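PDB 3ZED: Rna-directed RNA polymerase from Infectious pancreatic necrosis virus, which copies viral RNA as an RNA-dependent RNA polymerase, adding ribonucleotides to the growing strand, and probably also becomes covalently attached to the genomic RNA. Local coordinates for residues 55-60 and 173-178; 213-218 and 235-240; 396-401 and 556-561; 616-621 and 673-678. All blocks are in the same frame, centred on the assembly; numbering follows the deposited sequence.

Contact 1: 55-60 and 173-178. With K (potassium ion), chain K.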
loop_
_atom_site.group_PDB
_atom_site.type_symbol
_atom_site.label_atom_id
_atom_site.label_comp_id
_atom_site.label_asym_id
_atom_site.label_seq_id
_atom_site.Cartn_x
_atom_site.Cartn_y
_atom_site.Cartn_z
ATOM N N ASN B 55 15.544 -16.790 19.892
ATOM C CA ASN B 55 15.792 -16.556 18.475
ATOM C C ASN B 55 16.530 -15.234 18.221
ATOM O O ASN B 55 16.694 -14.830 17.065
ATOM C CB ASN B 55 14.485 -16.632 17.696
ATOM C CG ASN B 55 14.008 -18.056 17.576
ATOM O OD1 ASN B 55 14.507 -18.835 16.757
ATOM N ND2 ASN B 55 13.084 -18.444 18.433
ATOM N N LYS B 56 17.032 -14.603 19.294
ATOM C CA LYS B 56 17.837 -13.362 19.264
ATOM C C LYS B 56 17.085 -12.190 18.592
ATOM O O LYS B 56 17.668 -11.402 17.837
ATOM C CB LYS B 56 19.199 -13.597 18.577
ATOM C CG LYS B 56 20.124 -14.575 19.302
ATOM C CD LYS B 56 21.373 -14.839 18.465
ATOM C CE LYS B 56 22.232 -15.962 18.987
ATOM N NZ LYS B 56 21.643 -17.288 18.675
ATOM N N TYR B 57 15.781 -12.103 18.850
ATOM C CA TYR B 57 14.969 -11.017 18.307
ATOM C C TYR B 57 14.958 -9.887 19.336
ATOM O O TYR B 57 14.702 -10.139 20.520
ATOM C CB TYR B 57 13.552 -11.505 17.970
ATOM C CG TYR B 57 12.780 -10.506 17.136
ATOM C CD1 TYR B 57 12.147 -9.412 17.728
ATOM C CD2 TYR B 57 12.684 -10.649 15.753
ATOM C CE1 TYR B 57 11.446 -8.485 16.963
ATOM C CE2 TYR B 57 11.961 -9.739 14.983
ATOM C CZ TYR B 57 11.346 -8.658 15.595
ATOM O OH TYR B 57 10.654 -7.743 14.851
ATOM N N ARG B 58 15.241 -8.650 18.893
ATOM C CA ARG B 58 15.313 -7.510 19.809
ATOM C C ARG B 58 13.951 -7.112 20.429
ATOM O O ARG B 58 12.987 -6.775 19.718
ATOM C CB ARG B 58 15.955 -6.292 19.129
ATOM N N ILE B 59 13.910 -7.153 21.786
ATOM C CA ILE B 59 12.792 -6.716 22.635
ATOM C C ILE B 59 13.228 -5.400 23.276
ATOM O O ILE B 59 14.286 -5.353 23.907
ATOM C CB ILE B 59 12.376 -7.778 23.699
ATOM C CG1 ILE B 59 12.026 -9.134 23.045
ATOM C CG2 ILE B 59 11.209 -7.264 24.579
ATOM C CD1 ILE B 59 11.974 -10.344 24.014
ATOM N N LEU B 60 12.450 -4.328 23.102
ATOM C CA LEU B 60 12.827 -3.036 23.691
ATOM C C LEU B 60 12.480 -2.963 25.165
ATOM O O LEU B 60 11.570 -3.667 25.606
ATOM C CB LEU B 60 12.117 -1.865 22.971
ATOM C CG LEU B 60 12.296 -1.665 21.455
ATOM C CD1 LEU B 60 11.824 -0.280 21.072
ATOM C CD2 LEU B 60 13.762 -1.789 21.027
ATOM N N ALA B 173 11.183 -14.059 10.244
ATOM C CA ALA B 173 11.364 -14.071 8.787
ATOM C C ALA B 173 11.683 -12.636 8.260
ATOM O O ALA B 173 12.600 -12.482 7.443
ATOM C CB ALA B 173 10.126 -14.627 8.110
ATOM N N MET B 174 10.984 -11.595 8.789
ATOM C CA MET B 174 11.222 -10.179 8.426
ATOM C C MET B 174 12.636 -9.768 8.827
ATOM O O MET B 174 13.343 -9.192 8.000
ATOM C CB MET B 174 10.181 -9.227 9.052
ATOM C CG MET B 174 8.754 -9.537 8.633
ATOM S SD MET B 174 8.410 -9.485 6.813
ATOM C CE MET B 174 7.994 -7.757 6.610
ATOM N N LYS B 175 13.062 -10.097 10.077
ATOM C CA LYS B 175 14.412 -9.818 10.568
ATOM C C LYS B 175 15.449 -10.527 9.679
ATOM O O LYS B 175 16.485 -9.941 9.379
ATOM C CB LYS B 175 14.553 -10.239 12.046
ATOM C CG LYS B 175 15.969 -10.071 12.597
ATOM C CD LYS B 175 16.068 -10.449 14.064
ATOM C CE LYS B 175 17.485 -10.334 14.591
ATOM N NZ LYS B 175 18.271 -11.559 14.308
ATOM N N GLY B 176 15.155 -11.762 9.271
ATOM C CA GLY B 176 15.998 -12.560 8.385
ATOM C C GLY B 176 16.243 -11.901 7.040
ATOM O O GLY B 176 17.381 -11.885 6.562
ATOM N N VAL B 177 15.188 -11.310 6.438
ATOM C CA VAL B 177 15.293 -10.560 5.161
ATOM C C VAL B 177 16.135 -9.267 5.383
ATOM O O VAL B 177 17.035 -8.967 4.592
ATOM C CB VAL B 177 13.892 -10.257 4.521
ATOM C CG1 VAL B 177 13.987 -9.206 3.416
ATOM C CG2 VAL B 177 13.239 -11.529 3.988
ATOM N N ALA B 178 15.883 -8.551 6.487
ATOM C CA ALA B 178 16.581 -7.310 6.814
ATOM C C ALA B 178 18.050 -7.494 7.188
ATOM O O ALA B 178 18.853 -6.617 6.854
ATOM C CB ALA B 178 15.871 -6.592 7.959
HETATM K K K K . 17.586 -7.417 2.426
#

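Contact 2: 213-218 and 235-240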
loop_
_atom_site.group_PDB
_atom_site.type_symbol
_atom_site.label_atom_id
_atom_site.label_comp_id
_atom_site.label_asym_id
_atom_site.label_seq_id
_atom_site.Cartn_x
_atom_site.Cartn_y
_atom_site.Cartn_z
ATOM N N GLU B 213 -4.671 25.060 -5.518
ATOM C CA GLU B 213 -5.592 25.424 -4.434
ATOM C C GLU B 213 -5.258 24.704 -3.117
ATOM O O GLU B 213 -5.616 25.209 -2.055
ATOM C CB GLU B 213 -7.062 25.171 -4.827
ATOM C CG GLU B 213 -7.322 23.862 -5.562
ATOM C CD GLU B 213 -7.364 23.951 -7.077
ATOM O OE1 GLU B 213 -6.368 24.420 -7.678
ATOM O OE2 GLU B 213 -8.393 23.543 -7.665
ATOM N N ASP B 214 -4.554 23.561 -3.177
ATOM C CA ASP B 214 -4.166 22.801 -1.993
ATOM C C ASP B 214 -3.100 23.540 -1.152
ATOM O O ASP B 214 -2.153 24.119 -1.706
ATOM C CB ASP B 214 -3.663 21.407 -2.383
ATOM C CG ASP B 214 -4.759 20.436 -2.793
ATOM O OD1 ASP B 214 -5.949 20.851 -2.830
ATOM O OD2 ASP B 214 -4.438 19.258 -3.044
ATOM N N PRO B 215 -3.263 23.533 0.197
ATOM C CA PRO B 215 -2.286 24.213 1.048
ATOM C C PRO B 215 -0.922 23.548 1.042
ATOM O O PRO B 215 -0.791 22.336 0.901
ATOM C CB PRO B 215 -2.914 24.142 2.443
ATOM C CG PRO B 215 -3.795 22.939 2.401
ATOM C CD PRO B 215 -4.321 22.888 1.004
ATOM N N ASP B 216 0.098 24.377 1.195
ATOM C CA ASP B 216 1.489 23.994 1.313
ATOM C C ASP B 216 1.711 23.300 2.646
ATOM O O ASP B 216 0.884 23.429 3.558
ATOM C CB ASP B 216 2.371 25.251 1.239
ATOM C CG ASP B 216 2.411 25.996 -0.077
ATOM O OD1 ASP B 216 2.006 25.415 -1.103
ATOM O OD2 ASP B 216 2.902 27.139 -0.091
ATOM N N LEU B 217 2.835 22.595 2.784
ATOM C CA LEU B 217 3.205 21.947 4.036
ATOM C C LEU B 217 3.754 23.002 5.001
ATOM O O LEU B 217 4.964 23.180 5.100
ATOM C CB LEU B 217 4.239 20.831 3.759
ATOM C CG LEU B 217 3.757 19.666 2.908
ATOM C CD1 LEU B 217 4.928 18.747 2.528
ATOM C CD2 LEU B 217 2.600 18.942 3.587
ATOM N N ARG B 218 2.865 23.762 5.659
ATOM C CA ARG B 218 3.301 24.837 6.547
ATOM C C ARG B 218 2.526 24.903 7.848
ATOM O O ARG B 218 2.892 25.699 8.722
ATOM C CB ARG B 218 3.154 26.218 5.859
ATOM C CG ARG B 218 3.888 26.403 4.546
ATOM C CD ARG B 218 3.395 27.654 3.833
ATOM N NE ARG B 218 4.032 27.814 2.525
ATOM C CZ ARG B 218 5.238 28.336 2.333
ATOM N NH1 ARG B 218 5.952 28.765 3.363
ATOM N NH2 ARG B 218 5.744 28.421 1.112
ATOM N N LYS B 235 -14.832 23.265 3.950
ATOM C CA LYS B 235 -13.953 22.266 3.340
ATOM C C LYS B 235 -12.827 21.817 4.265
ATOM O O LYS B 235 -12.260 22.616 5.006
ATOM C CB LYS B 235 -13.326 22.814 2.046
ATOM C CG LYS B 235 -12.854 21.703 1.108
ATOM C CD LYS B 235 -12.020 22.230 -0.040
ATOM C CE LYS B 235 -11.539 21.105 -0.917
ATOM N NZ LYS B 235 -10.668 21.601 -2.010
ATOM N N SER B 236 -12.473 20.537 4.172
ATOM C CA SER B 236 -11.333 19.936 4.859
ATOM C C SER B 236 -10.332 19.570 3.796
ATOM O O SER B 236 -10.706 18.912 2.830
ATOM C CB SER B 236 -11.744 18.717 5.683
ATOM O OG SER B 236 -10.630 18.152 6.360
ATOM N N TYR B 237 -9.080 20.047 3.935
ATOM C CA TYR B 237 -7.973 19.770 3.009
ATOM C C TYR B 237 -7.119 18.587 3.513
ATOM O O TYR B 237 -6.113 18.242 2.891
ATOM C CB TYR B 237 -7.097 21.016 2.808
ATOM C CG TYR B 237 -7.810 22.137 2.093
ATOM C CD1 TYR B 237 -7.809 22.214 0.702
ATOM C CD2 TYR B 237 -8.511 23.111 2.804
ATOM C CE1 TYR B 237 -8.464 23.249 0.036
ATOM C CE2 TYR B 237 -9.197 24.131 2.148
ATOM C CZ TYR B 237 -9.156 24.207 0.766
ATOM O OH TYR B 237 -9.801 25.234 0.126
ATOM N N LEU B 238 -7.518 17.977 4.647
ATOM C CA LEU B 238 -6.843 16.811 5.226
ATOM C C LEU B 238 -7.107 15.589 4.372
ATOM O O LEU B 238 -8.153 15.545 3.714
ATOM C CB LEU B 238 -7.335 16.533 6.664
ATOM C CG LEU B 238 -6.974 17.531 7.760
ATOM C CD1 LEU B 238 -7.822 17.289 8.987
ATOM C CD2 LEU B 238 -5.484 17.445 8.122
ATOM N N PRO B 239 -6.222 14.558 4.386
ATOM C CA PRO B 239 -6.510 13.348 3.595
ATOM C C PRO B 239 -7.702 12.556 4.148
ATOM O O PRO B 239 -8.008 12.645 5.336
ATOM C CB PRO B 239 -5.211 12.530 3.721
ATOM C CG PRO B 239 -4.179 13.485 4.217
ATOM C CD PRO B 239 -4.921 14.443 5.086
ATOM N N HIS B 240 -8.371 11.784 3.281
ATOM C CA HIS B 240 -9.448 10.882 3.678
ATOM C C HIS B 240 -8.869 9.774 4.569
ATOM O O HIS B 240 -7.757 9.297 4.312
ATOM C CB HIS B 240 -10.121 10.276 2.423
ATOM C CG HIS B 240 -10.977 9.070 2.690
ATOM N ND1 HIS B 240 -12.306 9.196 3.088
ATOM C CD2 HIS B 240 -10.668 7.751 2.611
ATOM C CE1 HIS B 240 -12.754 7.956 3.233
ATOM N NE2 HIS B 240 -11.807 7.054 2.952
#

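Contact 3: 396-401 and 556-561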
loop_
_atom_site.group_PDB
_atom_site.type_symbol
_atom_site.label_atom_id
_atom_site.label_comp_id
_atom_site.label_asym_id
_atom_site.label_seq_id
_atom_site.Cartn_x
_atom_site.Cartn_y
_atom_site.Cartn_z
ATOM N N ASN B 396 11.717 -13.401 -25.423
ATOM C CA ASN B 396 10.402 -14.000 -25.694
ATOM C C ASN B 396 9.821 -14.681 -24.424
ATOM O O ASN B 396 9.172 -15.734 -24.507
ATOM C CB ASN B 396 10.491 -14.993 -26.875
ATOM C CG ASN B 396 9.146 -15.393 -27.431
ATOM O OD1 ASN B 396 8.206 -14.593 -27.485
ATOM N ND2 ASN B 396 9.012 -16.656 -27.812
ATOM N N THR B 397 10.082 -14.080 -23.247
ATOM C CA THR B 397 9.634 -14.616 -21.963
ATOM C C THR B 397 9.120 -13.479 -21.062
ATOM O O THR B 397 9.683 -12.390 -21.050
ATOM C CB THR B 397 10.785 -15.412 -21.276
ATOM O OG1 THR B 397 11.463 -16.249 -22.220
ATOM C CG2 THR B 397 10.306 -16.264 -20.106
ATOM N N TRP B 398 8.060 -13.760 -20.305
ATOM C CA TRP B 398 7.456 -12.855 -19.330
ATOM C C TRP B 398 7.868 -13.315 -17.927
ATOM O O TRP B 398 7.662 -14.487 -17.559
ATOM C CB TRP B 398 5.920 -12.826 -19.485
ATOM C CG TRP B 398 5.211 -11.993 -18.455
ATOM C CD1 TRP B 398 4.649 -12.432 -17.293
ATOM C CD2 TRP B 398 4.961 -10.570 -18.512
ATOM N NE1 TRP B 398 4.046 -11.380 -16.631
ATOM C CE2 TRP B 398 4.209 -10.230 -17.365
ATOM C CE3 TRP B 398 5.264 -9.563 -19.441
ATOM C CZ2 TRP B 398 3.752 -8.927 -17.124
ATOM C CZ3 TRP B 398 4.846 -8.259 -19.182
ATOM C CH2 TRP B 398 4.093 -7.952 -18.042
ATOM N N TYR B 399 8.486 -12.401 -17.168
ATOM C CA TYR B 399 8.925 -12.689 -15.807
ATOM C C TYR B 399 8.211 -11.821 -14.798
ATOM O O TYR B 399 8.130 -10.610 -14.957
ATOM C CB TYR B 399 10.442 -12.499 -15.637
ATOM C CG TYR B 399 11.276 -13.340 -16.575
ATOM C CD1 TYR B 399 11.668 -14.630 -16.225
ATOM C CD2 TYR B 399 11.701 -12.834 -17.802
ATOM C CE1 TYR B 399 12.457 -15.401 -17.079
ATOM C CE2 TYR B 399 12.490 -13.594 -18.661
ATOM C CZ TYR B 399 12.869 -14.878 -18.296
ATOM O OH TYR B 399 13.627 -15.640 -19.159
ATOM N N SER B 400 7.713 -12.451 -13.760
ATOM C CA SER B 400 7.121 -11.776 -12.625
ATOM C C SER B 400 8.107 -11.911 -11.482
ATOM O O SER B 400 8.427 -13.036 -11.086
ATOM C CB SER B 400 5.766 -12.379 -12.283
ATOM O OG SER B 400 5.204 -11.714 -11.168
ATOM N N ILE B 401 8.674 -10.777 -11.041
ATOM C CA ILE B 401 9.664 -10.734 -9.971
ATOM C C ILE B 401 9.070 -9.957 -8.805
ATOM O O ILE B 401 8.606 -8.829 -8.986
ATOM C CB ILE B 401 11.032 -10.129 -10.457
ATOM C CG1 ILE B 401 11.628 -10.935 -11.624
ATOM C CG2 ILE B 401 12.054 -9.985 -9.310
ATOM C CD1 ILE B 401 11.754 -10.163 -12.839
ATOM N N VAL B 556 -3.271 -15.935 -21.169
ATOM C CA VAL B 556 -1.919 -15.385 -21.098
ATOM C C VAL B 556 -1.769 -15.100 -19.602
ATOM O O VAL B 556 -2.363 -14.146 -19.100
ATOM C CB VAL B 556 -1.662 -14.162 -22.023
ATOM C CG1 VAL B 556 -0.180 -13.770 -22.000
ATOM C CG2 VAL B 556 -2.096 -14.450 -23.453
ATOM N N GLU B 557 -1.105 -16.009 -18.868
ATOM C CA GLU B 557 -1.032 -15.964 -17.402
ATOM C C GLU B 557 0.053 -15.008 -16.896
ATOM O O GLU B 557 1.010 -15.407 -16.251
ATOM C CB GLU B 557 -0.867 -17.377 -16.824
ATOM C CG GLU B 557 -2.000 -18.313 -17.209
ATOM C CD GLU B 557 -2.073 -19.531 -16.312
ATOM O OE1 GLU B 557 -2.708 -19.444 -15.234
ATOM O OE2 GLU B 557 -1.432 -20.550 -16.654
ATOM N N LEU B 558 -0.151 -13.710 -17.167
ATOM C CA LEU B 558 0.779 -12.658 -16.814
ATOM C C LEU B 558 0.908 -12.481 -15.317
ATOM O O LEU B 558 1.972 -12.058 -14.852
ATOM C CB LEU B 558 0.317 -11.327 -17.420
ATOM C CG LEU B 558 0.195 -11.206 -18.929
ATOM C CD1 LEU B 558 -0.408 -9.854 -19.292
ATOM C CD2 LEU B 558 1.564 -11.423 -19.621
ATOM N N ASP B 559 -0.189 -12.770 -14.568
ATOM C CA ASP B 559 -0.343 -12.512 -13.141
ATOM C C ASP B 559 -0.007 -11.028 -12.898
ATOM O O ASP B 559 0.698 -10.677 -11.956
ATOM C CB ASP B 559 0.469 -13.480 -12.255
ATOM C CG ASP B 559 0.152 -13.383 -10.765
ATOM O OD1 ASP B 559 -0.989 -12.996 -10.420
ATOM O OD2 ASP B 559 1.063 -13.627 -9.947
ATOM N N LEU B 560 -0.479 -10.161 -13.816
ATOM C CA LEU B 560 -0.261 -8.727 -13.754
ATOM C C LEU B 560 -1.144 -8.184 -12.661
ATOM O O LEU B 560 -2.347 -8.041 -12.857
ATOM C CB LEU B 560 -0.569 -8.085 -15.120
ATOM C CG LEU B 560 -0.296 -6.568 -15.232
ATOM C CD1 LEU B 560 1.202 -6.284 -15.362
ATOM C CD2 LEU B 560 -1.021 -5.995 -16.407
ATOM N N LEU B 561 -0.557 -7.968 -11.467
ATOM C CA LEU B 561 -1.288 -7.509 -10.277
ATOM C C LEU B 561 -2.485 -8.458 -9.990
ATOM O O LEU B 561 -3.546 -8.013 -9.566
ATOM C CB LEU B 561 -1.736 -6.022 -10.384
ATOM C CG LEU B 561 -0.655 -5.004 -10.816
ATOM C CD1 LEU B 561 -1.199 -3.598 -10.826
ATOM C CD2 LEU B 561 0.566 -5.077 -9.919
#

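Contact 4: 616-621 and 673-678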
loop_
_atom_site.group_PDB
_atom_site.type_symbol
_atom_site.label_atom_id
_atom_site.label_comp_id
_atom_site.label_asym_id
_atom_site.label_seq_id
_atom_site.Cartn_x
_atom_site.Cartn_y
_atom_site.Cartn_z
ATOM N N ILE B 616 -17.585 -13.314 -7.800
ATOM C CA ILE B 616 -16.700 -14.411 -8.211
ATOM C C ILE B 616 -16.889 -14.692 -9.751
ATOM O O ILE B 616 -15.906 -14.948 -10.459
ATOM C CB ILE B 616 -16.803 -15.684 -7.319
ATOM C CG1 ILE B 616 -15.536 -16.549 -7.429
ATOM C CG2 ILE B 616 -18.052 -16.524 -7.574
ATOM C CD1 ILE B 616 -14.293 -16.037 -6.629
ATOM N N ARG B 617 -18.123 -14.542 -10.258
ATOM C CA ARG B 617 -18.415 -14.699 -11.685
ATOM C C ARG B 617 -17.785 -13.547 -12.483
ATOM O O ARG B 617 -17.070 -13.813 -13.445
ATOM C CB ARG B 617 -19.928 -14.754 -11.929
ATOM C CG ARG B 617 -20.610 -15.992 -11.362
ATOM C CD ARG B 617 -22.128 -15.854 -11.398
ATOM N NE ARG B 617 -22.624 -15.965 -12.766
ATOM C CZ ARG B 617 -23.832 -15.587 -13.171
ATOM N NH1 ARG B 617 -24.685 -15.036 -12.317
ATOM N NH2 ARG B 617 -24.192 -15.746 -14.430
ATOM N N LEU B 618 -17.997 -12.291 -12.043
ATOM C CA LEU B 618 -17.504 -11.066 -12.681
ATOM C C LEU B 618 -15.999 -11.016 -12.881
ATOM O O LEU B 618 -15.534 -10.584 -13.941
ATOM C CB LEU B 618 -17.872 -9.842 -11.835
ATOM C CG LEU B 618 -19.215 -9.212 -11.997
ATOM C CD1 LEU B 618 -19.459 -8.253 -10.864
ATOM C CD2 LEU B 618 -19.291 -8.456 -13.279
ATOM N N VAL B 619 -15.246 -11.366 -11.845
ATOM C CA VAL B 619 -13.791 -11.260 -11.874
ATOM C C VAL B 619 -13.134 -12.345 -12.721
ATOM O O VAL B 619 -11.957 -12.203 -13.028
ATOM C CB VAL B 619 -13.173 -11.195 -10.453
ATOM C CG1 VAL B 619 -13.603 -9.906 -9.768
ATOM C CG2 VAL B 619 -13.522 -12.437 -9.618
ATOM N N GLY B 620 -13.869 -13.374 -13.117
ATOM C CA GLY B 620 -13.289 -14.404 -13.974
ATOM C C GLY B 620 -13.913 -15.777 -13.956
ATOM O O GLY B 620 -13.542 -16.632 -14.765
ATOM N N GLY B 621 -14.831 -15.996 -13.024
ATOM C CA GLY B 621 -15.523 -17.279 -12.885
ATOM C C GLY B 621 -16.433 -17.524 -14.062
ATOM O O GLY B 621 -16.665 -18.684 -14.439
ATOM N N GLU B 673 -29.579 -6.383 -10.989
ATOM C CA GLU B 673 -30.053 -7.311 -12.021
ATOM C C GLU B 673 -29.008 -8.423 -12.195
ATOM O O GLU B 673 -27.811 -8.148 -12.029
ATOM C CB GLU B 673 -30.357 -6.593 -13.348
ATOM C CG GLU B 673 -31.737 -5.934 -13.376
ATOM C CD GLU B 673 -32.932 -6.830 -13.092
ATOM O OE1 GLU B 673 -33.146 -7.802 -13.853
ATOM O OE2 GLU B 673 -33.658 -6.558 -12.107
ATOM N N PRO B 674 -29.416 -9.690 -12.455
ATOM C CA PRO B 674 -28.409 -10.763 -12.594
ATOM C C PRO B 674 -27.408 -10.489 -13.707
ATOM O O PRO B 674 -27.724 -9.808 -14.690
ATOM C CB PRO B 674 -29.245 -12.009 -12.929
ATOM C CG PRO B 674 -30.632 -11.673 -12.518
ATOM C CD PRO B 674 -30.785 -10.199 -12.668
ATOM N N LEU B 675 -26.184 -10.992 -13.523
ATOM C CA LEU B 675 -25.080 -10.880 -14.477
ATOM C C LEU B 675 -25.474 -11.499 -15.842
ATOM O O LEU B 675 -26.023 -12.607 -15.885
ATOM C CB LEU B 675 -23.865 -11.629 -13.885
ATOM C CG LEU B 675 -22.502 -11.431 -14.529
ATOM C CD1 LEU B 675 -21.421 -11.726 -13.526
ATOM C CD2 LEU B 675 -22.302 -12.347 -15.737
ATOM N N THR B 676 -25.197 -10.783 -16.930
ATOM C CA THR B 676 -25.438 -11.245 -18.309
ATOM C C THR B 676 -24.185 -10.944 -19.124
ATOM O O THR B 676 -23.250 -10.317 -18.603
ATOM C CB THR B 676 -26.681 -10.578 -18.944
ATOM O OG1 THR B 676 -26.477 -9.168 -19.032
ATOM C CG2 THR B 676 -27.997 -10.916 -18.236
ATOM N N ASN B 677 -24.177 -11.324 -20.410
ATOM C CA ASN B 677 -23.048 -11.000 -21.274
ATOM C C ASN B 677 -22.834 -9.460 -21.372
ATOM O O ASN B 677 -21.694 -9.032 -21.480
ATOM C CB ASN B 677 -23.227 -11.606 -22.669
ATOM C CG ASN B 677 -21.992 -11.461 -23.499
ATOM O OD1 ASN B 677 -20.949 -12.015 -23.181
ATOM N ND2 ASN B 677 -22.051 -10.606 -24.492
ATOM N N GLN B 678 -23.915 -8.638 -21.322
ATOM C CA GLN B 678 -23.789 -7.163 -21.396
ATOM C C GLN B 678 -22.973 -6.596 -20.213
ATOM O O GLN B 678 -22.235 -5.624 -20.401
ATOM C CB GLN B 678 -25.157 -6.466 -21.486
ATOM C CG GLN B 678 -25.073 -4.965 -21.863
ATOM C CD GLN B 678 -24.389 -4.713 -23.192
ATOM O OE1 GLN B 678 -24.773 -5.252 -24.247
ATOM N NE2 GLN B 678 -23.341 -3.898 -23.173
HETATM O O HOH W 1 -25.710 -14.777 -17.183
#

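Contact 1: 55-60 and 173-178
The Schellman motif that closes helix 45-54 brings the residues just after the helix, K56 and Y57, against K175 of helix 164-179. K56 is the C-prime residue with positive phi, and the chain leaves the helix here, with Y57 N reaching back to L52 O. K175 bridges the gap with an almost fully extended side chain, CG lying anti to the backbone N (chi1 176°), and bends only at its last torsion. Its aliphatic part runs past the tyrosine in the opposite direction: K175 CB lies 3.9 Å from Y57 CE2, and K175 CD is 3.8 Å from Y57 CD2, an oblique approach to the ring. Farther out, K175 CE comes to 3.4 Å from K56 O, whereas the ammonium nitrogen, K175 NZ, stays 3.6 Å from K56 O and forms no hydrogen bond with it. The contact is therefore one of methylenes against one side of the tyrosine, at CD2 and CE2, and a carbonyl oxygen. The phenol is fixed by a hydrogen bond from Y57 OH to K465 O, and Y467 meets the Y57 ring edge-to-face. Two residues beyond K175, near the C-terminal end of helix 164-179, V177 contributes to a potassium site that N182, N184, N409, G512 and N514 complete; its ligand is the main-chain oxygen, with V177 O 2.7 Å from the potassium ion.

Contact 2: 213-218 and 235-240
P215 and Y237 form the tight part of this contact, the proline ring lying obliquely across the root of the tyrosine. P215 CD sits 3.6 Å from Y237 CD1 and 3.7 Å from Y237 CG, while P215 CG is 3.8 Å from Y237 CB. Y237 turns its ring to the proline with CG anti to its carbonyl carbon (chi1 -67°). Toward the acidic residues before the proline the fit is looser. D214 OD1 lies at the ring edge, near its plane, 4.2 Å from Y237 CD1, and E213 O is 4.0 Å from Y237 CE1. One face of the tyrosine carries K235 CD, 3.5 Å above the ring plane. NZ of the exposed K235 remains 4.8 Å from D214 OD1, too far for a salt bridge, though the opposite charges may attract weakly. A chain of another protein also reaches this surface, stacking an aromatic side chain on Y237. Past P215, an inverse gamma turn is centred on L217, where R218 NE forms a salt bridge with D216 OD2 and R435 pairs with D216 OD1. The arrangement is that of a loop packed by its proline on the aromatic residue that follows a short antiparallel ribbon, 225-226 with 235-236.

Contact 3: 396-401 and 556-561
W398 reaches from strand 397-403 to L558 and L560 of strand 556-560. From CB the indole projects with CG anti to the backbone N (chi1 176°), which carries it across the gap roughly at right angles to both leucines. CG already lies 3.9 Å from L558 CD2, and this methyl is centred over one face of the five-membered ring in a CH-pi contact, 3.7 Å from W398 CD2. CD1, along the pyrrole edge, comes 3.6 Å from L558 O. Beside it, NE1 gives the one hydrogen bond of the contact: W398 NE1 to L558 O is 2.8 Å, with an N-H...O angle of 145°. The nitrogen lies in the carbonyl plane, on a lone pair of the oxygen, although that oxygen is tilted somewhat from the indole plane. Bond and methyl together fix the rotation of the ring. On the benzo ring, next to CE2, W398 CZ2 has L560 CD1 at its edge, 4.1 Å away. The indole is buried between elements: I372 of helix 364-377 and L521 of the neighbouring strand 515-521 touch it, Y391 of strand 389-394 meets its ring, and M369 and I368 of helix 364-377 cover L558 and L560.

Contact 4: 616-621 and 673-678
R617 NH2, at the end of an arginine side chain packed against L675, is held by a salt bridge to E628 and by weak hydrogen bonds to Y540 OH and to a water 3.3 Å away. That water also lies beside L675 O, but the separation is so short that the link is doubtful. R617 NH1 forms a salt bridge with E614, whose other carboxylate oxygen accepts the backbone N of L675, so one glutamate holds both partners. Bent at chi3 (72°), the arginine turns one face of its guanidinium to the leucine: L675 CB stands over that face, offset toward the rim, 3.8 Å from R617 NH1 and 4.0 Å from R617 CZ. The two glutamates probably balance the charge, while the L675 methylene covers one face. At the other end of L675, CD1 fits between the two helix residues, 3.7 Å from R617 CB and 3.7 Å from L618 CG. L618 CD2 adds a contact of 3.9 Å to L675 CD1. The arrangement seats the segment that leads into helix 677-683, with T676 as its N-cap, on the last turns of helix 604-621. Helix 625-645 supplies E628 and A631 around the arginine and packs R639 on P674, while L583 of helix 580-588 touches I616 and V619.

The four contacts follow one another along the chain, each closing before the next opens, and none touches another. Contacts 1 and 2 both belong to the palm domain, with centres 38 Å apart. Contact 3 joins a palm strand, in the four-stranded sheet 382-386, 389-394, 397-403, 515-521, to a thumb strand, 556-560, both within the catalytic region; the ADN sequence at the turn between strands 382-386 and 389-394 is consistent with the permuted motif C of birnavirus polymerases. Contact 4, in the thumb domain, is about 10 Å from contact 3 between nearest atoms. Contacts 1 and 4 lie on opposite sides of the chain's centre, so of the four only contact 3 links palm to thumb.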